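Local structure of histidine triad (HIT) protein (Sinorhizobium meliloti, 3NRD) at the interface of chains A and B. The protein belongs to the histidine triad family and probably binds nucleotides, likely acting as a hydrolase or transferase on their phosphate groups. Sequence-based numbering; all coordinates share one arbitrary frame. Chains: chain A/B, histidine triad (HIT) protein.

The interface of chains A and B. Residues chain A 82-83, 85, 109, 111; chain B 82-83, 85, 109, 111.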
ATOM      1  N   ILE A  82       1.163   0.092   4.748  1.00 18.39           N
ATOM      2  CA  ILE A  82       0.653   1.162   3.904  1.00 18.55           C
ATOM      3  C   ILE A  82      -0.080   0.524   2.762  1.00 18.99           C
ATOM      4  O   ILE A  82       0.443  -0.425   2.169  1.00 19.61           O
ATOM      5  CB  ILE A  82       1.787   2.020   3.350  1.00 18.92           C
ATOM      6  CG1 ILE A  82       2.432   2.822   4.494  1.00 18.69           C
ATOM      7  CG2 ILE A  82       1.251   2.950   2.269  1.00 18.32           C
ATOM      8  CD1 ILE A  82       3.754   3.405   4.156  1.00 17.99           C
ATOM      9  N   GLY A  83      -1.243   1.051   2.393  1.00 19.17           N
ATOM     10  CA  GLY A  83      -2.071   0.386   1.365  1.00 18.74           C
ATOM     11  C   GLY A  83      -2.937   1.336   0.590  1.00 18.40           C
ATOM     12  O   GLY A  83      -3.505   2.246   1.170  1.00 18.51           O
ATOM     13  N   LEU A  85      -5.842   0.547  -2.000  1.00 19.88           N
ATOM     14  CA  LEU A  85      -6.593  -0.574  -2.523  1.00 20.52           C
ATOM     15  C   LEU A  85      -7.719  -0.020  -3.388  1.00 20.77           C
ATOM     16  O   LEU A  85      -7.570   0.059  -4.595  1.00 20.13           O
ATOM     17  CB  LEU A  85      -7.076  -1.507  -1.380  1.00 20.60           C
ATOM     18  CG  LEU A  85      -5.999  -1.909  -0.336  1.00 21.61           C
ATOM     19  CD1 LEU A  85      -6.575  -2.824   0.763  1.00 20.32           C
ATOM     20  CD2 LEU A  85      -4.830  -2.565  -0.996  1.00 18.65           C
ATOM     21  N   PRO A 109      -3.541  -9.226   6.819  1.00 22.30           N
ATOM     22  CA  PRO A 109      -4.023  -7.866   6.635  1.00 21.19           C
ATOM     23  C   PRO A 109      -5.187  -7.472   7.568  1.00 21.91           C
ATOM     24  O   PRO A 109      -5.940  -8.342   8.030  1.00 22.37           O
ATOM     25  CB  PRO A 109      -4.505  -7.885   5.201  1.00 21.55           C
ATOM     26  CG  PRO A 109      -4.893  -9.337   4.953  1.00 23.21           C
ATOM     27  CD  PRO A 109      -3.981 -10.138   5.745  1.00 23.02           C
ATOM     28  N   TRP A 111      -7.561  -5.509   6.473  1.00 22.94           N
ATOM     29  CA  TRP A 111      -8.659  -5.307   5.529  1.00 23.06           C
ATOM     30  C   TRP A 111      -9.508  -6.551   5.427  1.00 24.60           C
ATOM     31  O   TRP A 111      -9.001  -7.651   5.182  1.00 24.49           O
ATOM     32  CB  TRP A 111      -8.101  -4.926   4.150  1.00 23.52           C
ATOM     33  CG  TRP A 111      -7.250  -3.687   4.212  1.00 21.93           C
ATOM     34  CD1 TRP A 111      -7.684  -2.432   4.475  1.00 21.07           C
ATOM     35  CD2 TRP A 111      -5.835  -3.604   4.056  1.00 21.78           C
ATOM     36  NE1 TRP A 111      -6.630  -1.560   4.502  1.00 21.87           N
ATOM     37  CE2 TRP A 111      -5.477  -2.248   4.242  1.00 22.09           C
ATOM     38  CE3 TRP A 111      -4.833  -4.532   3.760  1.00 21.07           C
ATOM     39  CZ2 TRP A 111      -4.166  -1.797   4.126  1.00 21.37           C
ATOM     40  CZ3 TRP A 111      -3.523  -4.084   3.679  1.00 22.31           C
ATOM     41  CH2 TRP A 111      -3.202  -2.729   3.854  1.00 22.14           C
TER
ATOM     42  N   ILE B  82      -2.071  -1.591  -4.190  1.00 18.86           N
ATOM     43  CA  ILE B  82      -0.683  -1.423  -3.823  1.00 18.47           C
ATOM     44  C   ILE B  82      -0.599  -1.538  -2.316  1.00 18.90           C
ATOM     45  O   ILE B  82      -1.415  -0.950  -1.610  1.00 18.95           O
ATOM     46  CB  ILE B  82      -0.136  -0.052  -4.230  1.00 18.73           C
ATOM     47  CG1 ILE B  82      -0.126   0.134  -5.741  1.00 18.35           C
ATOM     48  CG2 ILE B  82       1.290   0.142  -3.699  1.00 18.32           C
ATOM     49  CD1 ILE B  82       0.134   1.623  -6.102  1.00 19.89           C
ATOM     50  N   GLY B  83       0.357  -2.322  -1.848  1.00 18.93           N
ATOM     51  CA  GLY B  83       0.553  -2.556  -0.433  1.00 19.40           C
ATOM     52  C   GLY B  83       2.030  -2.697  -0.120  1.00 19.62           C
ATOM     53  O   GLY B  83       2.768  -3.452  -0.797  1.00 20.03           O
ATOM     54  N   LEU B  85       3.511  -3.984   3.214  1.00 20.02           N
ATOM     55  CA  LEU B  85       3.027  -4.535   4.468  1.00 20.87           C
ATOM     56  C   LEU B  85       4.252  -4.970   5.284  1.00 21.37           C
ATOM     57  O   LEU B  85       4.681  -4.250   6.207  1.00 20.83           O
ATOM     58  CB  LEU B  85       1.982  -5.659   4.217  1.00 21.79           C
ATOM     59  CG  LEU B  85       0.835  -5.403   3.228  1.00 22.33           C
ATOM     60  CD1 LEU B  85      -0.039  -6.628   3.192  1.00 23.26           C
ATOM     61  CD2 LEU B  85       0.001  -4.150   3.573  1.00 21.18           C
ATOM     62  N   PRO B 109      -8.798  -8.383   0.330  1.00 20.70           N
ATOM     63  CA  PRO B 109      -7.384  -8.485  -0.021  1.00 20.18           C
ATOM     64  C   PRO B 109      -6.952  -9.873  -0.500  1.00 20.47           C
ATOM     65  O   PRO B 109      -7.501 -10.885  -0.075  1.00 21.17           O
ATOM     66  CB  PRO B 109      -6.671  -8.126   1.291  1.00 18.87           C
ATOM     67  CG  PRO B 109      -7.669  -8.477   2.382  1.00 21.23           C
ATOM     68  CD  PRO B 109      -9.011  -8.189   1.777  1.00 21.22           C
ATOM     69  N   TRP B 111      -3.921 -10.915   0.229  1.00 21.26           N
ATOM     70  CA  TRP B 111      -2.948 -11.316   1.217  1.00 21.59           C
ATOM     71  C   TRP B 111      -3.611 -12.198   2.225  1.00 22.45           C
ATOM     72  O   TRP B 111      -4.653 -11.858   2.771  1.00 22.82           O
ATOM     73  CB  TRP B 111      -2.345 -10.102   1.928  1.00 21.44           C
ATOM     74  CG  TRP B 111      -1.677  -9.209   0.996  1.00 21.16           C
ATOM     75  CD1 TRP B 111      -0.565  -9.480   0.289  1.00 21.31           C
ATOM     76  CD2 TRP B 111      -2.106  -7.902   0.600  1.00 21.16           C
ATOM     77  NE1 TRP B 111      -0.241  -8.411  -0.491  1.00 21.28           N
ATOM     78  CE2 TRP B 111      -1.177  -7.434  -0.339  1.00 20.68           C
ATOM     79  CE3 TRP B 111      -3.181  -7.083   0.948  1.00 20.91           C
ATOM     80  CZ2 TRP B 111      -1.267  -6.166  -0.922  1.00 21.56           C
ATOM     81  CZ3 TRP B 111      -3.272  -5.826   0.370  1.00 21.82           C
ATOM     82  CH2 TRP B 111      -2.325  -5.384  -0.558  1.00 21.57           C
TER
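A:Trp111 and B:Trp111 meet across the two-fold axis of what is probably a homodimer of the histidine triad (HIT) fold, each chain being the C-terminal, HIT-domain-containing part of a longer protein. Their six-membered rings approach through the CE3/CZ3 sides, with A:Trp111 CZ3 3.7 Å from B:Trp111 CZ3. The rings cross at a slant instead of stacking. Each also receives a leucine methyl from the partner at its edge and in its plane: B:Leu85 CD2 lies 3.5 Å from A:Trp111 CH2, and A:Leu85 CD2 takes the twin place beside B:Trp111. The other methyl of each leucine serves its own chain, A:Leu85 CD1 sitting over the centre of the A:Trp111 ring, 3.4 Å above the plane. One leucine thus covers an indole face in its own subunit and an indole edge in the other. In A:Trp111, chi1 of -58° puts CG anti to the carbonyl carbon, and chi2 of -68° turns the six-membered ring towards the partner. A glycine in place of A:Trp111 would probably leave B:Leu85 CD2 and the CZ3 side of B:Trp111 without their partner, opening a gap at the axis. Beside the indoles the prolines meet at their ring CG atoms, A:Pro109 to B:Pro109 at 3.9 Å, and A:Pro109 CG also packs against the backbone O of B:Trp111 at 3.3 Å. Behind the leucines, the strands 79-84 of the two chains come together through an antiparallel bridge between A:Gly83 and B:Gly83, where A:Gly83 CA lies 3.3 Å from B:Ile82 O.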